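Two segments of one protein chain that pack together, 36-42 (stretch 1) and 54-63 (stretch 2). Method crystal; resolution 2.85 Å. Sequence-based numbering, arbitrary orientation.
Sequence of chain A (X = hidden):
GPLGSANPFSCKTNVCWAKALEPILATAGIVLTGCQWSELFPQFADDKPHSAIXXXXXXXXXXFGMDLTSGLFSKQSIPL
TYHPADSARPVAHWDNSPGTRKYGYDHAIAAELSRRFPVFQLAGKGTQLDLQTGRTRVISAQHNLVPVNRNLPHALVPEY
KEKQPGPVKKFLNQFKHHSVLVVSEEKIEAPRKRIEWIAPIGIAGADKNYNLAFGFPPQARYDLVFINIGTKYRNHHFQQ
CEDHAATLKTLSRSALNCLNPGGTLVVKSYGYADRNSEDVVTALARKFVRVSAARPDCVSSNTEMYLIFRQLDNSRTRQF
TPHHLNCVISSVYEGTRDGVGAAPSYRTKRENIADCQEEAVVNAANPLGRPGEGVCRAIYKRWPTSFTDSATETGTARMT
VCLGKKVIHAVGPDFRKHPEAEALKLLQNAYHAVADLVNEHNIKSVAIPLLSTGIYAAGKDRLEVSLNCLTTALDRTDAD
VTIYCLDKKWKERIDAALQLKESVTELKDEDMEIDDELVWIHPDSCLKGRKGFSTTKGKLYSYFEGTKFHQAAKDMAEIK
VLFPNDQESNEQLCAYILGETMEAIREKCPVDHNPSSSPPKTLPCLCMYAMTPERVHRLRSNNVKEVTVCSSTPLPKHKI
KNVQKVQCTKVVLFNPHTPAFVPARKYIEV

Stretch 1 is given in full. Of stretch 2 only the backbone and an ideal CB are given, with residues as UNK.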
# COMPACT_ATOMS: atom_id res chain seq x y z
N GLN A 36 -8.70 -4.16 31.75
CA GLN A 36 -7.70 -3.65 30.83
C GLN A 36 -7.88 -4.25 29.43
O GLN A 36 -7.79 -3.54 28.42
CB GLN A 36 -6.30 -3.90 31.39
CG GLN A 36 -5.99 -2.96 32.55
CD GLN A 36 -4.85 -3.41 33.42
OE1 GLN A 36 -4.21 -4.44 33.18
NE2 GLN A 36 -4.59 -2.65 34.46
N TRP A 37 -8.17 -5.55 29.37
CA TRP A 37 -8.46 -6.17 28.08
C TRP A 37 -9.65 -5.48 27.43
O TRP A 37 -9.62 -5.18 26.24
CB TRP A 37 -8.78 -7.66 28.25
CG TRP A 37 -7.58 -8.55 28.27
CD1 TRP A 37 -7.10 -9.26 29.33
CD2 TRP A 37 -6.72 -8.86 27.16
NE1 TRP A 37 -6.00 -9.99 28.97
CE2 TRP A 37 -5.74 -9.76 27.64
CE3 TRP A 37 -6.68 -8.48 25.82
CZ2 TRP A 37 -4.73 -10.28 26.83
CZ3 TRP A 37 -5.67 -8.99 25.01
CH2 TRP A 37 -4.71 -9.87 25.52
N SER A 38 -10.69 -5.24 28.21
CA SER A 38 -11.93 -4.64 27.72
C SER A 38 -11.71 -3.19 27.29
O SER A 38 -12.31 -2.70 26.32
CB SER A 38 -13.01 -4.69 28.79
OG SER A 38 -13.29 -6.02 29.14
N GLU A 39 -10.83 -2.51 28.00
CA GLU A 39 -10.63 -1.10 27.76
C GLU A 39 -9.85 -0.95 26.46
O GLU A 39 -10.10 -0.03 25.69
CB GLU A 39 -9.89 -0.44 28.92
CG GLU A 39 -9.79 1.08 28.79
CD GLU A 39 -8.81 1.69 29.79
OE1 GLU A 39 -8.46 1.00 30.77
OE2 GLU A 39 -8.40 2.86 29.57
N LEU A 40 -8.94 -1.88 26.21
CA LEU A 40 -8.11 -1.83 25.00
C LEU A 40 -8.84 -2.31 23.73
O LEU A 40 -8.71 -1.70 22.67
CB LEU A 40 -6.85 -2.66 25.22
CG LEU A 40 -5.87 -2.10 26.26
CD1 LEU A 40 -4.69 -3.04 26.46
CD2 LEU A 40 -5.38 -0.73 25.85
N PHE A 41 -9.59 -3.40 23.84
CA PHE A 41 -10.26 -3.98 22.68
C PHE A 41 -11.77 -3.97 22.82
O PHE A 41 -12.32 -4.61 23.71
CB PHE A 41 -9.77 -5.41 22.43
CG PHE A 41 -8.29 -5.51 22.23
CD1 PHE A 41 -7.73 -5.30 20.98
CD2 PHE A 41 -7.45 -5.84 23.28
CE1 PHE A 41 -6.36 -5.39 20.78
CE2 PHE A 41 -6.09 -5.94 23.09
CZ PHE A 41 -5.54 -5.72 21.84
N PRO A 42 -12.46 -3.24 21.94
CA PRO A 42 -13.91 -3.39 21.92
C PRO A 42 -14.29 -4.84 21.67
O PRO A 42 -15.31 -5.30 22.18
CB PRO A 42 -14.33 -2.51 20.74
CG PRO A 42 -13.24 -1.47 20.67
CD PRO A 42 -11.99 -2.19 21.02
N UNK A 54 -3.22 -9.00 15.18
CA UNK A 54 -3.64 -7.60 15.20
C UNK A 54 -3.61 -7.10 16.64
O UNK A 54 -3.11 -6.00 16.92
CB UNK A 54 -5.03 -7.43 14.59
N UNK A 55 -4.14 -7.92 17.55
CA UNK A 55 -4.20 -7.54 18.95
C UNK A 55 -2.81 -7.27 19.50
O UNK A 55 -2.60 -6.32 20.25
CB UNK A 55 -4.89 -8.63 19.77
N UNK A 56 -1.85 -8.10 19.10
CA UNK A 56 -0.49 -7.97 19.59
C UNK A 56 0.12 -6.66 19.11
O UNK A 56 0.85 -6.00 19.86
CB UNK A 56 0.36 -9.16 19.14
N UNK A 57 -0.17 -6.28 17.87
CA UNK A 57 0.32 -5.00 17.34
C UNK A 57 -0.26 -3.85 18.17
O UNK A 57 0.47 -2.94 18.56
CB UNK A 57 -0.05 -4.84 15.86
N UNK A 58 -1.55 -3.91 18.45
CA UNK A 58 -2.22 -2.88 19.23
C UNK A 58 -1.63 -2.75 20.64
O UNK A 58 -1.47 -1.65 21.16
CB UNK A 58 -3.72 -3.19 19.32
N UNK A 59 -1.31 -3.89 21.25
CA UNK A 59 -0.81 -3.90 22.62
C UNK A 59 0.60 -3.33 22.65
O UNK A 59 0.98 -2.62 23.58
CB UNK A 59 -0.83 -5.32 23.20
N UNK A 60 1.37 -3.65 21.62
CA UNK A 60 2.73 -3.15 21.52
C UNK A 60 2.70 -1.62 21.42
O UNK A 60 3.40 -0.92 22.15
CB UNK A 60 3.45 -3.76 20.32
N UNK A 61 1.84 -1.09 20.54
CA UNK A 61 1.74 0.35 20.40
C UNK A 61 1.30 0.99 21.72
O UNK A 61 1.82 2.02 22.12
CB UNK A 61 0.76 0.71 19.28
N UNK A 62 0.35 0.36 22.39
CA UNK A 62 -0.20 0.93 23.60
C UNK A 62 0.80 0.99 24.75
O UNK A 62 0.85 1.98 25.47
CB UNK A 62 -1.43 0.12 24.03
N UNK A 63 1.59 -0.06 24.94
CA UNK A 63 2.59 -0.07 26.02
C UNK A 63 3.89 0.66 25.69
O UNK A 63 4.41 1.42 26.50
CB UNK A 63 2.92 -1.52 26.39

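Stretch 1 ends a helix and offers three apolar groups to its partner: the Trp37 indole, the Leu40 isobutyl group and, just past the helix, the Phe41 ring, which makes the closest approach. Stretch 2 is helical throughout, with phi near -60° to -80°, so beta-branched and unbranched residues both fit its backbone.

Position 54 sets its CB sideways, with nothing of stretch 1 within 5.5 Å, and the contact leaves the choice wide. It is Tyr54, whose ring leads away.

At position 55 the CA-to-CB bond points toward stretch 1, and the ideal CB already lies 3.6 Å from Phe41 CZ and 5.3 Å from Trp37 CZ3. With an aromatic tip so close, a small residue is the natural reading: alanine, glycine or perhaps serine. The residue is Ala55, whose CB packs against Phe41 CZ. The same CZ stands 3.4 Å from Ala55 O, which lies at the ring edge; this oxygen also accepts the amide at 59, so the ring approaches a carbonyl already engaged in the helix.

Positions 56 and 57 point away and are free of demands from stretch 1. They are Leu56 and Asp57.

Position 58 returns toward stretch 1, its ideal CB 3.7 Å from Phe41 CE1. A compact apolar side chain would suit, with valine, alanine or isoleucine all plausible. Val58 is found, with chi1 t, and its CG1 comes 3.5 Å from Phe41 CE1.

Position 59 points sideways, its ideal CB 4.9 Å from Phe41 CZ. Reaching both that ring and the indole takes some length, so isoleucine, leucine or methionine could serve. Ile59, with chi1 m and chi2 t, uses its longer branch: CG1 meets the edge of the Phe41 ring, 3.6 Å from CZ, and CD1 continues to 4.0 Å from Trp37 CZ3. It has more area covered by stretch 1 than any other residue of stretch 2.

Positions 60 and 61 are out of reach and unconstrained here. Cys60 and Ile61 occupy them.

Position 62 points toward stretch 1, its ideal CB 4.4 Å from Leu40 CD2. Leucine or methionine would suit, as would a long polar chain with an aliphatic stem. Lys62 takes the last course: its CG lies 3.9 Å from Leu40 CD2, while its end leads away and NZ is hydrogen-bonded elsewhere in the structure.

Position 63 starts sideways with no near neighbour at CB, so only a large side chain could come close. Phe63 swings its ring nearer, with CE1 4.8 Å from Leu40 CD1.

No hydrogen bond crosses.

Stretch 2, residues 54-63: YALDVICIKF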
# COMPACT_ATOMS: atom_id res chain seq x y z
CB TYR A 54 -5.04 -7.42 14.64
CG TYR A 54 -5.19 -7.73 13.17
CD1 TYR A 54 -4.16 -8.30 12.44
CD2 TYR A 54 -6.39 -7.44 12.52
CE1 TYR A 54 -4.32 -8.59 11.09
CE2 TYR A 54 -6.55 -7.72 11.17
CZ TYR A 54 -5.52 -8.30 10.46
OH TYR A 54 -5.69 -8.58 9.12
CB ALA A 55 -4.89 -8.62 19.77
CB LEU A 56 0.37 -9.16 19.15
CG LEU A 56 1.83 -9.12 19.63
CD1 LEU A 56 1.94 -8.89 21.14
CD2 LEU A 56 2.56 -10.39 19.23
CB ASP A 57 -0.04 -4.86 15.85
CG ASP A 57 0.73 -3.72 15.16
OD1 ASP A 57 1.97 -3.83 15.01
OD2 ASP A 57 0.09 -2.73 14.75
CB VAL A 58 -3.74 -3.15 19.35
CG1 VAL A 58 -4.30 -2.54 20.62
CG2 VAL A 58 -4.48 -2.62 18.13
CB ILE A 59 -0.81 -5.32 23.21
CG1 ILE A 59 -2.25 -5.79 23.39
CG2 ILE A 59 -0.10 -5.34 24.56
CD1 ILE A 59 -2.40 -7.28 23.43
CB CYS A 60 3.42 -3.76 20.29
SG CYS A 60 5.16 -3.32 20.12
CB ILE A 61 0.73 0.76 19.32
CG1 ILE A 61 1.15 0.23 17.95
CG2 ILE A 61 0.60 2.29 19.28
CD1 ILE A 61 0.16 0.56 16.86
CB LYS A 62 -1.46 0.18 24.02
CG LYS A 62 -2.72 0.66 23.33
CD LYS A 62 -3.02 2.11 23.70
CE LYS A 62 -4.08 2.72 22.83
NZ LYS A 62 -3.47 3.11 21.54
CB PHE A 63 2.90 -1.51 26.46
CG PHE A 63 1.91 -2.07 27.42
CD1 PHE A 63 0.77 -2.73 26.97
CD2 PHE A 63 2.09 -1.93 28.79
CE1 PHE A 63 -0.15 -3.24 27.87
CE2 PHE A 63 1.17 -2.44 29.68
CZ PHE A 63 0.05 -3.09 29.22
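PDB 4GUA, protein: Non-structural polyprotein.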